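Local coordinates for probable uracil-DNA glycosylase (Acanthamoeba polyphaga mimivirus, PDB 5X55), which belongs to the uracil-DNA glycosylase superfamily, whose members share an alpha/beta fold built on a central four-stranded parallel sheet flanked by helices, at residues 295-300 / 326-331. Sequence-based numbering, arbitrary orientation.
Sequences WGAHAH and NTMTSM
H300 and S330 join the first turn of a helix to a neighbouring strand, a worked example of a helix start meeting a strand through one short hydrogen bond and one sulphur contact. The imidazole ND1 lies 2.6 Å from S330 OG in a nearly straight hydrogen bond (171°), and the hydroxyl sits at the ring's edge, in its plane. A chi1 of -179° puts H300 CG anti to the backbone N, and chi2 of -132° turns the ring so that ND1 meets S330 OG, itself anti to its own backbone N, within a buried setting.

M328 makes the second tight point: its SD rests against the peptide link at the helix N-cap, 3.4 Å from both G296 C and A297 N. A297 borders both points, touching lightly through CB, 4.0 Å from S330 OG and 4.2 Å from M328 SD. Here the contact opens to solvent, with A297 and T329 both exposed and the T329 side chain starting out away from the helix.

Beyond the pair, Y342 meets the H300 ring edge-to-face. The contact thus sets helix 297-303, which follows strand 291-295 of the parallel sheet, against the two-stranded antiparallel hairpin of 328-332 and 338-342, while H300 and M328 both also touch T315 on edge strand 312-316.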
loop_
_atom_site.group_PDB
_atom_site.type_symbol
_atom_site.label_atom_id
_atom_site.label_comp_id
_atom_site.label_asym_id
_atom_site.label_seq_id
_atom_site.Cartn_x
_atom_site.Cartn_y
_atom_site.Cartn_z
ATOM N N TRP A 295 3.149 -0.078 -10.599
ATOM C CA TRP A 295 2.854 -1.371 -11.195
ATOM C C TRP A 295 1.389 -1.374 -11.662
ATOM O O TRP A 295 0.463 -1.443 -10.843
ATOM C CB TRP A 295 3.132 -2.483 -10.191
ATOM C CG TRP A 295 4.597 -2.692 -9.811
ATOM C CD1 TRP A 295 5.711 -2.397 -10.557
ATOM C CD2 TRP A 295 5.080 -3.265 -8.579
ATOM N NE1 TRP A 295 6.857 -2.758 -9.861
ATOM C CE2 TRP A 295 6.492 -3.290 -8.649
ATOM C CE3 TRP A 295 4.448 -3.762 -7.428
ATOM C CZ2 TRP A 295 7.279 -3.781 -7.615
ATOM C CZ3 TRP A 295 5.242 -4.264 -6.393
ATOM C CH2 TRP A 295 6.642 -4.260 -6.495
ATOM N N GLY A 296 1.182 -1.309 -12.981
ATOM C CA GLY A 296 -0.148 -1.246 -13.543
ATOM C C GLY A 296 -0.606 0.180 -13.824
ATOM O O GLY A 296 -0.021 1.172 -13.374
ATOM N N ALA A 297 -1.697 0.271 -14.586
ATOM C CA ALA A 297 -2.141 1.558 -15.122
ATOM C C ALA A 297 -2.720 2.462 -14.038
ATOM O O ALA A 297 -2.502 3.681 -14.052
ATOM C CB ALA A 297 -3.167 1.322 -16.232
ATOM N N HIS A 298 -3.448 1.884 -13.089
ATOM C CA HIS A 298 -4.016 2.660 -11.992
ATOM C C HIS A 298 -2.929 3.322 -11.133
ATOM O O HIS A 298 -2.983 4.528 -10.847
ATOM C CB HIS A 298 -4.898 1.744 -11.139
ATOM C CG HIS A 298 -5.397 2.407 -9.903
ATOM N ND1 HIS A 298 -6.412 3.337 -9.925
ATOM C CD2 HIS A 298 -4.963 2.347 -8.622
ATOM C CE1 HIS A 298 -6.609 3.796 -8.700
ATOM N NE2 HIS A 298 -5.747 3.207 -7.891
ATOM N N ALA A 299 -1.932 2.544 -10.703
ATOM C CA ALA A 299 -0.835 3.124 -9.931
ATOM C C ALA A 299 -0.106 4.194 -10.743
ATOM O O ALA A 299 0.330 5.214 -10.196
ATOM C CB ALA A 299 0.124 2.019 -9.480
ATOM N N HIS A 300 -0.006 3.989 -12.060
ATOM C CA HIS A 300 0.680 4.937 -12.932
ATOM C C HIS A 300 -0.074 6.261 -13.026
ATOM O O HIS A 300 0.538 7.349 -12.982
ATOM C CB HIS A 300 0.847 4.317 -14.313
ATOM C CG HIS A 300 1.566 5.203 -15.277
ATOM N ND1 HIS A 300 1.105 5.451 -16.552
ATOM C CD2 HIS A 300 2.708 5.917 -15.142
ATOM C CE1 HIS A 300 1.944 6.262 -17.167
ATOM N NE2 HIS A 300 2.927 6.557 -16.336
ATOM N N ASN A 326 3.206 -9.384 -19.873
ATOM C CA ASN A 326 2.813 -8.525 -20.977
ATOM C C ASN A 326 3.205 -7.086 -20.687
ATOM O O ASN A 326 3.192 -6.648 -19.532
ATOM C CB ASN A 326 1.305 -8.596 -21.211
ATOM C CG ASN A 326 0.846 -9.993 -21.551
ATOM O OD1 ASN A 326 1.546 -10.728 -22.255
ATOM N ND2 ASN A 326 -0.326 -10.378 -21.048
ATOM N N THR A 327 3.550 -6.354 -21.747
ATOM C CA THR A 327 3.632 -4.900 -21.653
ATOM C C THR A 327 2.289 -4.322 -21.200
ATOM O O THR A 327 1.256 -4.986 -21.206
ATOM C CB THR A 327 3.998 -4.268 -22.995
ATOM O OG1 THR A 327 2.906 -4.447 -23.909
ATOM C CG2 THR A 327 5.245 -4.883 -23.567
ATOM N N MET A 328 2.310 -3.058 -20.825
ATOM C CA MET A 328 1.107 -2.364 -20.395
ATOM C C MET A 328 0.972 -1.088 -21.203
ATOM O O MET A 328 1.972 -0.435 -21.504
ATOM C CB MET A 328 1.160 -2.019 -18.902
ATOM C CG MET A 328 0.383 -0.769 -18.542
ATOM S SD MET A 328 0.712 -0.198 -16.885
ATOM C CE MET A 328 2.073 0.940 -17.062
ATOM N N THR A 329 -0.257 -0.722 -21.536
ATOM C CA THR A 329 -0.526 0.564 -22.157
ATOM C C THR A 329 -1.250 1.459 -21.157
ATOM O O THR A 329 -2.226 1.042 -20.531
ATOM C CB THR A 329 -1.330 0.385 -23.444
ATOM O OG1 THR A 329 -0.526 -0.333 -24.388
ATOM C CG2 THR A 329 -1.651 1.713 -24.036
ATOM N N SER A 330 -0.750 2.673 -20.982
ATOM C CA SER A 330 -1.269 3.548 -19.948
ATOM C C SER A 330 -1.285 4.983 -20.444
ATOM O O SER A 330 -0.351 5.431 -21.120
ATOM C CB SER A 330 -0.430 3.442 -18.675
ATOM O OG SER A 330 -0.926 4.296 -17.669
ATOM N N MET A 331 -2.342 5.701 -20.071
ATOM C CA MET A 331 -2.521 7.076 -20.513
ATOM C C MET A 331 -1.453 7.961 -19.887
ATOM O O MET A 331 -1.274 7.978 -18.664
ATOM C CB MET A 331 -3.919 7.566 -20.150
ATOM C CG MET A 331 -4.203 9.003 -20.575
ATOM S SD MET A 331 -3.950 9.319 -22.338
ATOM C CE MET A 331 -5.388 8.504 -23.038
#